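Local coordinates for protein D-lactate dehydrogenase (Fermentative) (Pseudomonas aeruginosa, PDB 6ABJ) that probably catalyses the NADH-dependent interconversion of pyruvate and D-lactate in fermentation, as a tetrameric member of the D-isomer specific 2-hydroxyacid dehydrogenase family, at residues M17-F22 with Q59-C65; E173-R177 with R196-L200; E279-F284 with V308-Q312; L100-E104 with N341-A345; L259-K264 with R299-N305. One frame throughout, in Å; residues are numbered along the deposited sequence.

Contact 1: residues M17-F22 with Q59-C65; sequences MRILFF and QGFEVVC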
# COMPACT_ATOMS: atom_id res chain seq x y z
N MET B 17 31.41 30.48 15.98
CA MET B 17 31.32 30.17 14.52
C MET B 17 29.93 29.60 14.25
O MET B 17 29.56 28.58 14.84
CB MET B 17 32.36 29.13 14.09
CG MET B 17 32.20 28.67 12.64
SD MET B 17 33.27 29.54 11.47
CE MET B 17 34.70 28.46 11.45
N ARG B 18 29.19 30.24 13.34
CA ARG B 18 27.78 29.96 13.14
C ARG B 18 27.60 29.23 11.80
O ARG B 18 28.24 29.61 10.79
CB ARG B 18 26.92 31.24 13.19
CG ARG B 18 27.06 32.04 14.48
CD ARG B 18 25.92 33.05 14.65
NE ARG B 18 25.70 33.84 13.42
CZ ARG B 18 24.52 34.28 12.99
NH1 ARG B 18 23.41 33.97 13.64
NH2 ARG B 18 24.44 35.01 11.87
N ILE B 19 26.76 28.19 11.80
CA ILE B 19 26.55 27.34 10.58
C ILE B 19 25.06 27.23 10.35
O ILE B 19 24.31 26.91 11.28
CB ILE B 19 27.16 25.91 10.71
CG1 ILE B 19 28.65 25.96 11.04
CG2 ILE B 19 26.97 25.13 9.40
CD1 ILE B 19 29.20 24.70 11.68
N LEU B 20 24.64 27.64 9.16
CA LEU B 20 23.25 27.52 8.75
C LEU B 20 23.10 26.30 7.81
O LEU B 20 23.72 26.26 6.74
CB LEU B 20 22.73 28.81 8.06
CG LEU B 20 21.26 28.76 7.59
CD1 LEU B 20 20.28 28.55 8.74
CD2 LEU B 20 20.94 30.04 6.82
N PHE B 21 22.26 25.34 8.22
CA PHE B 21 21.93 24.17 7.40
C PHE B 21 20.62 24.36 6.63
O PHE B 21 19.62 24.68 7.25
CB PHE B 21 21.73 22.95 8.31
CG PHE B 21 22.98 22.51 9.05
CD1 PHE B 21 23.46 23.24 10.15
CD2 PHE B 21 23.64 21.36 8.68
CE1 PHE B 21 24.60 22.81 10.84
CE2 PHE B 21 24.75 20.91 9.36
CZ PHE B 21 25.25 21.66 10.44
N PHE B 22 20.67 24.23 5.30
CA PHE B 22 19.51 24.28 4.48
C PHE B 22 19.11 22.81 4.20
O PHE B 22 19.93 21.90 4.42
CB PHE B 22 19.75 25.00 3.16
CG PHE B 22 19.82 26.47 3.27
CD1 PHE B 22 18.68 27.25 3.18
CD2 PHE B 22 21.06 27.10 3.52
CE1 PHE B 22 18.74 28.63 3.30
CE2 PHE B 22 21.13 28.49 3.66
CZ PHE B 22 19.96 29.26 3.54
N GLN B 59 22.19 35.30 5.51
CA GLN B 59 22.84 36.59 5.70
C GLN B 59 23.46 36.64 7.11
O GLN B 59 22.78 36.40 8.12
CB GLN B 59 21.87 37.75 5.51
CG GLN B 59 22.56 39.11 5.73
CD GLN B 59 22.11 40.21 4.81
OE1 GLN B 59 21.03 40.15 4.20
NE2 GLN B 59 22.94 41.24 4.69
N GLY B 60 24.75 36.94 7.14
CA GLY B 60 25.48 37.06 8.38
C GLY B 60 26.04 35.75 8.89
O GLY B 60 26.67 35.73 9.93
N PHE B 61 25.77 34.64 8.19
CA PHE B 61 26.28 33.34 8.60
C PHE B 61 27.54 33.05 7.83
O PHE B 61 27.58 33.14 6.57
CB PHE B 61 25.25 32.20 8.34
CG PHE B 61 24.13 32.13 9.34
CD1 PHE B 61 24.27 31.33 10.46
CD2 PHE B 61 22.95 32.85 9.16
CE1 PHE B 61 23.25 31.22 11.40
CE2 PHE B 61 21.92 32.74 10.09
CZ PHE B 61 22.08 31.91 11.22
N GLU B 62 28.57 32.69 8.57
CA GLU B 62 29.88 32.49 7.99
C GLU B 62 29.97 31.21 7.20
O GLU B 62 30.74 31.12 6.21
CB GLU B 62 30.92 32.44 9.09
CG GLU B 62 32.22 32.96 8.57
CD GLU B 62 33.20 33.35 9.64
OE1 GLU B 62 32.78 33.56 10.81
OE2 GLU B 62 34.38 33.44 9.28
N VAL B 63 29.18 30.23 7.65
CA VAL B 63 29.22 28.92 7.01
C VAL B 63 27.81 28.47 6.72
O VAL B 63 26.91 28.66 7.56
CB VAL B 63 29.93 27.87 7.86
CG1 VAL B 63 29.92 26.51 7.13
CG2 VAL B 63 31.35 28.33 8.16
N VAL B 64 27.62 27.97 5.51
CA VAL B 64 26.33 27.37 5.13
C VAL B 64 26.58 25.93 4.78
O VAL B 64 27.56 25.60 4.09
CB VAL B 64 25.55 28.18 4.04
CG1 VAL B 64 25.35 29.61 4.49
CG2 VAL B 64 26.22 28.13 2.70
N CYS B 65 25.72 25.05 5.31
CA CYS B 65 25.88 23.62 5.09
C CYS B 65 24.74 23.13 4.18
O CYS B 65 23.58 23.29 4.54
CB CYS B 65 25.93 22.84 6.41
SG CYS B 65 26.06 21.04 6.09
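Two neighbouring parallel strands in the five-stranded sheet of the catalytic domain meet here: strand 18-21, which opens the modelled chain, and strand 63-66, reached through helix 26-35 and strand 42-45. Ile19, Leu20 and Phe21 pair with Val63, Val64 and Cys65, with CA atoms 4.6 to 4.8 Å apart. Leu20 sits at the centre of the hydrogen bonding: its N donates to Val63 O (3.0 Å), and its O accepts from Cys65 N (2.7 Å). Phe22 N to Cys65 O (3.2 Å) continues the pattern, whereas Val63 N to Arg18 O (3.3 Å) is weak, so the pairing loosens at the start. Ile19, Phe21, Val63 and Cys65 share one face of the sheet, where Cys65 CB lies over the Phe21 ring and Cys65 SG comes 3.5 Å from Phe21 CE2. On the other face, Phe61 is sandwiched: Leu20 CB makes a CH-pi contact with one side of the ring, and the Arg18 guanidinium stacks flat on the opposite side, a cation-pi contact with Arg18 CZ 3.8 Å from the Phe61 ring centroid. Arg18 NH2 also donates to Gly60 O (3.0 Å). The Glu62 carboxylate forms a salt bridge with Arg86 outside the two segments. The guanidinium thus meets both an aromatic face and a backbone carbonyl, tying the loop before strand 63-66 to strand 18-21 where the sheet bonding is weakest.

Contact 2: residues E173-R177 with R196-L200; sequences ETFAR and RIQAL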
# COMPACT_ATOMS: atom_id res chain seq x y z
N GLU B 173 34.60 -4.00 -2.49
CA GLU B 173 35.27 -5.03 -1.71
C GLU B 173 34.45 -5.45 -0.50
O GLU B 173 34.36 -6.64 -0.16
CB GLU B 173 36.69 -4.54 -1.28
CG GLU B 173 37.39 -5.56 -0.40
CD GLU B 173 38.71 -5.05 0.28
OE1 GLU B 173 39.34 -4.12 -0.28
OE2 GLU B 173 39.06 -5.60 1.32
N THR B 174 33.90 -4.48 0.19
CA THR B 174 33.09 -4.74 1.36
C THR B 174 31.87 -5.57 0.96
O THR B 174 31.50 -6.55 1.63
CB THR B 174 32.64 -3.42 2.00
OG1 THR B 174 33.79 -2.57 2.24
CG2 THR B 174 31.89 -3.65 3.32
N PHE B 175 31.22 -5.14 -0.12
CA PHE B 175 30.10 -5.92 -0.70
C PHE B 175 30.54 -7.34 -1.04
O PHE B 175 29.86 -8.36 -0.75
CB PHE B 175 29.61 -5.16 -1.93
CG PHE B 175 28.55 -5.91 -2.72
CD1 PHE B 175 27.26 -5.94 -2.26
CD2 PHE B 175 28.88 -6.65 -3.85
CE1 PHE B 175 26.26 -6.64 -2.97
CE2 PHE B 175 27.90 -7.38 -4.56
CZ PHE B 175 26.58 -7.34 -4.12
N ALA B 176 31.68 -7.45 -1.70
CA ALA B 176 32.16 -8.78 -2.09
C ALA B 176 32.34 -9.70 -0.88
O ALA B 176 31.96 -10.89 -0.93
CB ALA B 176 33.44 -8.68 -2.91
N ARG B 177 32.91 -9.19 0.22
CA ARG B 177 33.15 -10.01 1.40
C ARG B 177 31.83 -10.49 2.00
O ARG B 177 31.67 -11.64 2.44
CB ARG B 177 33.96 -9.21 2.49
CG ARG B 177 34.23 -9.99 3.78
CD ARG B 177 35.56 -9.58 4.50
NE ARG B 177 35.86 -8.19 4.23
CZ ARG B 177 36.81 -7.73 3.41
NH1 ARG B 177 37.64 -8.53 2.81
NH2 ARG B 177 36.92 -6.42 3.19
N ARG B 196 43.00 -8.57 -2.34
CA ARG B 196 42.05 -8.84 -1.30
C ARG B 196 40.83 -9.57 -1.83
O ARG B 196 40.32 -10.49 -1.19
CB ARG B 196 41.65 -7.54 -0.60
CG ARG B 196 42.56 -7.17 0.57
CD ARG B 196 42.82 -5.67 0.64
NE ARG B 196 42.93 -5.06 -0.68
CZ ARG B 196 42.40 -3.88 -1.00
NH1 ARG B 196 41.72 -3.19 -0.10
NH2 ARG B 196 42.55 -3.40 -2.23
N ILE B 197 40.37 -9.15 -2.99
CA ILE B 197 39.21 -9.79 -3.70
C ILE B 197 39.55 -11.23 -3.95
O ILE B 197 38.78 -12.14 -3.65
CB ILE B 197 38.96 -9.10 -5.03
CG1 ILE B 197 38.43 -7.67 -4.79
CG2 ILE B 197 38.01 -9.93 -5.89
CD1 ILE B 197 36.98 -7.60 -4.31
N GLN B 198 40.79 -11.46 -4.41
CA GLN B 198 41.32 -12.80 -4.57
C GLN B 198 41.33 -13.64 -3.33
O GLN B 198 40.92 -14.79 -3.38
CB GLN B 198 42.71 -12.71 -5.19
CG GLN B 198 42.57 -12.24 -6.62
CD GLN B 198 43.90 -11.91 -7.29
OE1 GLN B 198 44.71 -11.15 -6.78
NE2 GLN B 198 44.10 -12.46 -8.48
N ALA B 199 41.77 -13.07 -2.20
CA ALA B 199 41.76 -13.80 -0.91
C ALA B 199 40.36 -14.19 -0.47
O ALA B 199 40.20 -15.21 0.22
CB ALA B 199 42.40 -12.98 0.18
N LEU B 200 39.34 -13.40 -0.82
CA LEU B 200 37.93 -13.79 -0.56
C LEU B 200 37.47 -14.97 -1.39
O LEU B 200 36.40 -15.47 -1.13
CB LEU B 200 36.93 -12.66 -0.88
CG LEU B 200 37.19 -11.45 -0.02
CD1 LEU B 200 36.42 -10.23 -0.50
CD2 LEU B 200 36.87 -11.82 1.41
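This is a helix-to-helix contact on the rim of the NAD-binding domain, part apolar, part ionic, between helix 170-181 and the short helix 195-199. The apolar part is small. Ile197 CD1 reaches Ala176 CB at 4.0 Å, and Leu200 CD1 comes within 4.1 Å of the same Ala176 CB, so a single methyl group meets both branched side chains. Leu200 CD2 also lies 3.7 Å from Arg177 NH1. Beside this patch Glu173 holds two arginines at once: its OE1 forms a 2.6 Å salt bridge with Arg196 NH1 across the gap, and its OE2 accepts a 3.0 Å bond from Arg177 NH2 one turn along its own helix. Leu186 and Ala188 of strand 185-189 touch Ala176 and Ile197. NADH-binding Gln170 and Asp190 lie near Glu173 and Ile197 respectively. The order of strand 162-166, helix 170-181 and strand 185-189, with Gly167, Gly169 and Gly172 fitting a GxGxxG pattern, is consistent with the dinucleotide-binding beta-alpha-beta unit of a Rossmann fold.

Contact 3: residues E279-F284 with V308-Q312; sequences EADIFF and VTAHQ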
# COMPACT_ATOMS: atom_id res chain seq x y z
N GLU B 279 18.61 12.24 -10.05
CA GLU B 279 18.17 12.25 -8.66
C GLU B 279 18.17 13.56 -7.84
O GLU B 279 17.26 13.78 -7.04
CB GLU B 279 18.91 11.18 -7.87
CG GLU B 279 20.33 11.51 -7.49
CD GLU B 279 20.95 10.41 -6.70
OE1 GLU B 279 20.98 9.28 -7.20
OE2 GLU B 279 21.45 10.66 -5.61
N ALA B 280 19.16 14.45 -7.99
CA ALA B 280 19.19 15.65 -7.15
C ALA B 280 17.94 16.53 -7.34
O ALA B 280 17.48 17.20 -6.40
CB ALA B 280 20.49 16.42 -7.37
N ASP B 281 17.33 16.47 -8.53
CA ASP B 281 16.05 17.12 -8.80
C ASP B 281 14.78 16.37 -8.33
O ASP B 281 13.68 16.90 -8.44
CB ASP B 281 15.87 17.27 -10.32
CG ASP B 281 16.71 18.38 -10.90
OD1 ASP B 281 16.59 19.51 -10.35
OD2 ASP B 281 17.45 18.15 -11.88
N ILE B 282 14.94 15.14 -7.86
CA ILE B 282 13.78 14.23 -7.64
C ILE B 282 13.77 13.74 -6.20
O ILE B 282 12.78 13.83 -5.53
CB ILE B 282 13.86 12.96 -8.53
CG1 ILE B 282 14.03 13.30 -10.02
CG2 ILE B 282 12.62 12.07 -8.32
CD1 ILE B 282 12.81 13.84 -10.70
N PHE B 283 14.89 13.17 -5.79
CA PHE B 283 15.03 12.58 -4.52
C PHE B 283 15.05 13.57 -3.36
O PHE B 283 15.12 14.77 -3.53
CB PHE B 283 16.29 11.75 -4.49
CG PHE B 283 16.25 10.43 -5.30
CD1 PHE B 283 15.15 10.00 -6.03
CD2 PHE B 283 17.35 9.58 -5.21
CE1 PHE B 283 15.21 8.77 -6.71
CE2 PHE B 283 17.42 8.40 -5.89
CZ PHE B 283 16.33 7.96 -6.60
N PHE B 284 14.92 13.00 -2.17
CA PHE B 284 14.99 13.70 -0.90
C PHE B 284 13.84 14.61 -0.65
O PHE B 284 13.95 15.49 0.17
CB PHE B 284 16.31 14.51 -0.81
CG PHE B 284 17.50 13.76 -1.30
CD1 PHE B 284 17.94 12.66 -0.60
CD2 PHE B 284 18.13 14.12 -2.48
CE1 PHE B 284 19.01 11.94 -1.05
CE2 PHE B 284 19.20 13.41 -2.95
CZ PHE B 284 19.66 12.33 -2.22
N VAL B 308 13.28 0.81 -5.62
CA VAL B 308 14.06 2.05 -5.66
C VAL B 308 14.02 2.64 -4.28
O VAL B 308 12.95 2.79 -3.70
CB VAL B 308 13.48 3.07 -6.63
CG1 VAL B 308 14.28 4.41 -6.55
CG2 VAL B 308 13.45 2.49 -8.02
N THR B 309 15.23 2.90 -3.72
CA THR B 309 15.38 3.69 -2.53
C THR B 309 16.06 5.01 -2.92
O THR B 309 16.82 5.05 -3.88
CB THR B 309 16.17 2.91 -1.41
OG1 THR B 309 17.38 2.40 -1.91
CG2 THR B 309 15.32 1.68 -0.90
N ALA B 310 15.73 6.07 -2.17
CA ALA B 310 16.01 7.43 -2.61
C ALA B 310 17.34 7.94 -2.06
O ALA B 310 17.41 8.80 -1.17
CB ALA B 310 14.83 8.35 -2.32
N HIS B 311 18.39 7.29 -2.56
CA HIS B 311 19.78 7.48 -2.12
C HIS B 311 19.93 7.39 -0.60
O HIS B 311 20.29 8.37 0.11
CB HIS B 311 20.38 8.76 -2.66
CG HIS B 311 21.88 8.71 -2.71
ND1 HIS B 311 22.60 9.34 -3.69
CD2 HIS B 311 22.77 8.01 -1.97
CE1 HIS B 311 23.88 9.03 -3.56
NE2 HIS B 311 24.02 8.24 -2.51
N GLN B 312 19.52 6.22 -0.12
CA GLN B 312 19.36 5.85 1.26
C GLN B 312 20.49 4.98 1.76
O GLN B 312 20.56 4.64 2.95
CB GLN B 312 18.00 5.07 1.34
CG GLN B 312 17.42 4.91 2.68
CD GLN B 312 16.23 3.99 2.74
OE1 GLN B 312 15.32 4.07 1.92
NE2 GLN B 312 16.22 3.14 3.75
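Neither backbone is regular for long: 279-284 begins as a 3-10 turn, with Glu279 O accepting from both Ile282 N (2.8 Å) and Phe283 N (2.7 Å), while 308-312 leaves strand 306-308 through an inverse gamma turn centred on Ala310. The two backbones come nearest at Phe283 and Ala310, whose CA atoms are 5.6 Å apart. There the Phe283 ring lies over Ala310, with Ala310 CA 3.8 Å from the ring centroid in a CH-pi contact, and Phe283 CZ reaches Val308 CG1 at 4.1 Å. Phe284 CZ touches His311 CB at 3.7 Å. The polar link is His311 ND1 donating to Glu279 OE2 (2.6 Å, nearly straight), a His-carboxylate pair that fixes the imidazole; Glu279 OE1 is held by Tyr276 N. In this family a His-Glu pair of this kind serves acid-base catalysis, a role probably shared here. NADH-binding Phe314 lies beside His311, as does an acetate ion, probably from the crystallisation liquor. Around the contact, Thr309 hydrogen-bonds NADH-binding Asp274, just past strand 268-273, and packs on Leu128 of helix 118-134; Val308 rests on Leu301 of helix 295-302, and Phe148 of the second subunit meets the Phe283 ring.

Contact 4: residues L100-E104 with N341-A345; sequences LAAAE and NRVRA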
# COMPACT_ATOMS: atom_id res chain seq x y z
N LEU B 100 31.14 25.63 -9.60
CA LEU B 100 32.43 25.74 -8.90
C LEU B 100 33.23 26.88 -9.47
O LEU B 100 33.97 27.51 -8.77
CB LEU B 100 33.24 24.45 -9.06
CG LEU B 100 32.71 23.19 -8.35
CD1 LEU B 100 33.40 21.93 -8.85
CD2 LEU B 100 32.89 23.33 -6.86
N ALA B 101 33.10 27.10 -10.78
CA ALA B 101 33.73 28.22 -11.48
C ALA B 101 33.26 29.53 -10.89
O ALA B 101 34.06 30.42 -10.59
CB ALA B 101 33.44 28.16 -12.97
N ALA B 102 31.98 29.63 -10.67
CA ALA B 102 31.41 30.80 -10.04
C ALA B 102 31.88 30.93 -8.57
O ALA B 102 32.22 32.01 -8.12
CB ALA B 102 29.87 30.78 -10.14
N ALA B 103 31.92 29.83 -7.82
CA ALA B 103 32.37 29.91 -6.41
C ALA B 103 33.85 30.39 -6.32
O ALA B 103 34.20 31.15 -5.41
CB ALA B 103 32.25 28.57 -5.74
N GLU B 104 34.68 29.92 -7.24
CA GLU B 104 36.08 30.33 -7.28
C GLU B 104 36.15 31.79 -7.60
O GLU B 104 36.87 32.56 -6.93
CB GLU B 104 36.83 29.54 -8.35
CG GLU B 104 38.20 29.10 -7.94
CD GLU B 104 38.50 27.71 -8.47
OE1 GLU B 104 39.06 27.74 -9.59
OE2 GLU B 104 38.10 26.66 -7.82
N ASN B 341 39.58 18.36 2.11
CA ASN B 341 38.41 17.95 1.28
C ASN B 341 37.79 19.14 0.56
O ASN B 341 36.59 19.28 0.46
CB ASN B 341 37.37 17.25 2.16
CG ASN B 341 37.91 15.96 2.77
OD1 ASN B 341 38.53 15.16 2.07
ND2 ASN B 341 37.65 15.74 4.06
N ARG B 342 38.64 19.99 0.02
CA ARG B 342 38.15 21.08 -0.77
C ARG B 342 37.82 20.55 -2.14
O ARG B 342 38.53 19.72 -2.68
CB ARG B 342 39.25 22.14 -1.01
CG ARG B 342 39.79 22.88 0.18
CD ARG B 342 38.83 23.98 0.56
NE ARG B 342 39.17 25.28 -0.07
CZ ARG B 342 39.86 26.26 0.52
NH1 ARG B 342 40.35 26.10 1.75
NH2 ARG B 342 40.03 27.40 -0.10
N VAL B 343 36.80 21.14 -2.74
CA VAL B 343 36.46 20.84 -4.10
C VAL B 343 36.86 22.03 -4.91
O VAL B 343 36.44 23.12 -4.61
CB VAL B 343 34.91 20.74 -4.25
CG1 VAL B 343 34.56 20.32 -5.67
CG2 VAL B 343 34.37 19.72 -3.26
N ARG B 344 37.62 21.83 -5.95
CA ARG B 344 38.12 22.93 -6.77
C ARG B 344 37.58 22.73 -8.20
O ARG B 344 37.39 21.61 -8.65
CB ARG B 344 39.67 22.90 -6.78
CG ARG B 344 40.28 22.97 -5.37
CD ARG B 344 41.81 22.96 -5.39
NE ARG B 344 42.36 22.91 -4.04
CZ ARG B 344 42.64 24.00 -3.29
NH1 ARG B 344 42.45 25.21 -3.79
NH2 ARG B 344 43.11 23.91 -2.05
N ALA B 345 37.34 23.84 -8.87
CA ALA B 345 36.92 23.85 -10.26
C ALA B 345 37.99 23.27 -11.17
O ALA B 345 39.16 23.29 -10.82
CB ALA B 345 36.61 25.28 -10.68
OXT ALA B 345 37.74 22.79 -12.26
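Leu100, at the start of helix 100-105, makes the apolar side-chain contacts: its CD2 lies 3.6 Å from Val343 CG1 and its CB 3.8 Å from Ala345 CB. Its CD1 also comes 4.0 Å from the carbonyl Arg344 O, so the leucine lies along the final residues of the chain. Ala101 adds a brush of its backbone, N to Ala345 CB at 4.0 Å. The extended tail belongs to the catalytic domain even though it comes after the strands of the seven-stranded sheet in sequence: beyond helix 317-335 the chain returns and runs beside strand 110-111, the edge strand of the five-stranded sheet within this chain, with backbone hydrogen bonds between Val343 and Val110 and between Asn341 and His112. Ala102 faces the other way, onto Arg74 and Leu77 of helix 74-82. One turn on, Glu104, whose N bonds Leu100 O (2.9 Å), is on the same side of the helix as Leu100, and its OE2 accepts a hydrogen bond from Ala345 N at 3.1 Å.

Contact 5: residues L259-K264 with R299-N305; sequences LIEALK and RLLSFPN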
# COMPACT_ATOMS: atom_id res chain seq x y z
N LEU B 259 16.83 0.11 -19.38
CA LEU B 259 16.38 -0.88 -18.38
C LEU B 259 14.93 -1.28 -18.59
O LEU B 259 14.56 -2.40 -18.35
CB LEU B 259 16.56 -0.31 -17.01
CG LEU B 259 17.96 0.03 -16.47
CD1 LEU B 259 17.89 0.73 -15.16
CD2 LEU B 259 18.75 -1.21 -16.34
N ILE B 260 14.11 -0.35 -19.08
CA ILE B 260 12.71 -0.58 -19.23
C ILE B 260 12.42 -1.72 -20.17
O ILE B 260 11.61 -2.59 -19.90
CB ILE B 260 12.02 0.70 -19.70
CG1 ILE B 260 11.99 1.69 -18.55
CG2 ILE B 260 10.60 0.46 -20.15
CD1 ILE B 260 11.61 3.07 -18.97
N GLU B 261 12.97 -1.67 -21.37
CA GLU B 261 12.64 -2.68 -22.33
C GLU B 261 13.14 -4.05 -21.88
O GLU B 261 12.45 -5.04 -22.12
CB GLU B 261 13.15 -2.28 -23.75
CG GLU B 261 12.25 -1.19 -24.36
CD GLU B 261 10.74 -1.52 -24.35
OE1 GLU B 261 10.33 -2.61 -24.82
OE2 GLU B 261 9.92 -0.68 -23.90
N ALA B 262 14.26 -4.07 -21.17
CA ALA B 262 14.86 -5.30 -20.63
C ALA B 262 14.00 -5.92 -19.53
O ALA B 262 13.87 -7.11 -19.45
CB ALA B 262 16.22 -4.97 -20.08
N LEU B 263 13.40 -5.06 -18.72
CA LEU B 263 12.44 -5.50 -17.70
C LEU B 263 11.16 -5.97 -18.36
O LEU B 263 10.64 -7.03 -18.00
CB LEU B 263 12.20 -4.37 -16.68
CG LEU B 263 13.34 -4.08 -15.71
CD1 LEU B 263 13.29 -2.67 -15.14
CD2 LEU B 263 13.36 -5.08 -14.54
N LYS B 264 10.68 -5.27 -19.38
CA LYS B 264 9.48 -5.71 -20.06
C LYS B 264 9.64 -7.08 -20.69
O LYS B 264 8.71 -7.90 -20.65
CB LYS B 264 9.00 -4.72 -21.07
CG LYS B 264 8.47 -3.49 -20.40
CD LYS B 264 8.17 -2.39 -21.40
CE LYS B 264 7.15 -2.77 -22.44
NZ LYS B 264 7.04 -1.59 -23.35
N ARG B 299 7.96 4.66 -14.87
CA ARG B 299 7.77 3.33 -15.43
C ARG B 299 8.57 2.31 -14.60
O ARG B 299 8.05 1.26 -14.28
CB ARG B 299 8.19 3.26 -16.90
CG ARG B 299 7.95 1.90 -17.55
CD ARG B 299 6.49 1.62 -17.63
NE ARG B 299 6.12 0.70 -18.71
CZ ARG B 299 5.56 -0.50 -18.58
NH1 ARG B 299 5.32 -1.05 -17.39
NH2 ARG B 299 5.26 -1.20 -19.65
N LEU B 300 9.79 2.67 -14.20
CA LEU B 300 10.57 1.78 -13.36
C LEU B 300 9.88 1.50 -12.05
O LEU B 300 9.85 0.33 -11.62
CB LEU B 300 11.95 2.40 -13.04
CG LEU B 300 12.88 2.44 -14.25
CD1 LEU B 300 14.12 3.31 -13.95
CD2 LEU B 300 13.30 1.03 -14.64
N LEU B 301 9.35 2.54 -11.42
CA LEU B 301 8.68 2.42 -10.17
C LEU B 301 7.46 1.42 -10.15
O LEU B 301 7.19 0.88 -9.11
CB LEU B 301 8.23 3.74 -9.60
CG LEU B 301 9.44 4.59 -9.15
CD1 LEU B 301 9.01 6.06 -9.02
CD2 LEU B 301 10.09 4.10 -7.87
N SER B 302 6.86 1.18 -11.31
CA SER B 302 5.69 0.34 -11.49
C SER B 302 5.88 -1.16 -11.45
O SER B 302 4.96 -1.92 -11.14
CB SER B 302 5.11 0.62 -12.89
OG SER B 302 4.50 1.89 -13.01
N PHE B 303 7.07 -1.57 -11.86
CA PHE B 303 7.37 -2.98 -12.09
C PHE B 303 7.39 -3.67 -10.73
O PHE B 303 7.87 -3.12 -9.73
CB PHE B 303 8.71 -3.14 -12.69
CG PHE B 303 8.78 -2.72 -14.11
CD1 PHE B 303 8.10 -3.43 -15.06
CD2 PHE B 303 9.50 -1.64 -14.50
CE1 PHE B 303 8.18 -3.06 -16.40
CE2 PHE B 303 9.62 -1.31 -15.85
CZ PHE B 303 8.97 -2.01 -16.78
N PRO B 304 6.93 -4.89 -10.70
CA PRO B 304 6.82 -5.65 -9.47
C PRO B 304 8.18 -6.12 -8.97
O PRO B 304 8.30 -6.53 -7.85
CB PRO B 304 5.96 -6.89 -9.91
CG PRO B 304 6.20 -7.05 -11.31
CD PRO B 304 6.23 -5.56 -11.80
N ASN B 305 9.17 -6.12 -9.84
CA ASN B 305 10.49 -6.66 -9.62
C ASN B 305 11.55 -5.57 -9.69
O ASN B 305 12.71 -5.82 -9.94
CB ASN B 305 10.78 -7.74 -10.68
CG ASN B 305 10.55 -7.26 -12.15
OD1 ASN B 305 9.79 -6.34 -12.42
ND2 ASN B 305 11.20 -7.93 -13.09
O HOH W 1 11.50 -8.51 -15.89
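Leucine, isoleucine and phenylalanine side chains interdigitate where helix 256-265 lies against helix 295-302 and the loop that follows it. Leu300 is the bump from the second helix: its CD2 methyl settles in the hollow between Leu259, Ile260 and Leu263, 4.2 Å from Leu259 CB, 4.2 Å from Ile260 CG1 and 3.7 Å from Leu263 CD1. Just past the end of the helix, Phe303 fills the next hollow. Leu263 CB sits over a face of its ring, 4.1 Å from the centroid in a CH-pi contact; Leu263 CD1 reaches Phe303 CE2 at 4.0 Å, and Lys264 CG meets the ring edge at Phe303 CZ (3.9 Å). Leu263 in turn fits between Leu300 and Phe303. At the flank, Arg299 CG packs on Ile260 CG2 (4.0 Å), and Lys264 CD lies 3.6 Å from Arg299 NH2. The two cationic ends, Lys264 NZ and Arg299 NH2, are 4.1 Å apart, tolerable because both form salt bridges to Asp295 of the third subunit; Lys264 NZ also pairs with Glu261 OE2 (3.1 Å). Near the C-terminal end of the second segment a water joins Leu263 O (2.7 Å) to Asn305 ND2 (2.9 Å), an amide that also bonds Gly269 O. Both helices back onto the edge of the Rossmann sheet that ends in strand 306-308: Leu259 and Leu300 rest on Leu271 of strand 268-273, and Leu263 on Val306.

Overall arrangement
Contacts 1 and 4 belong to the catalytic domain, their centres about 18 Å apart, at inner strands and at an edge of its five-stranded sheet. Contacts 2 and 5 lie toward the two edges of the seven-stranded Rossmann sheet, centres about 31 Å apart. Contact 3 is nearest the middle of the chain, about 25 Å from contact 1 and 28 Å from contact 2 between centres, and touches contact 5, where Val308 CG2 meets Leu301 CD2 at 3.7 Å. Along the chain contact 1 comes first; contact 4 encloses contacts 2, 3 and 5, and the last two interleave. The NAD-binding domain is thus inserted into the catalytic domain, with the probable active site at their junction.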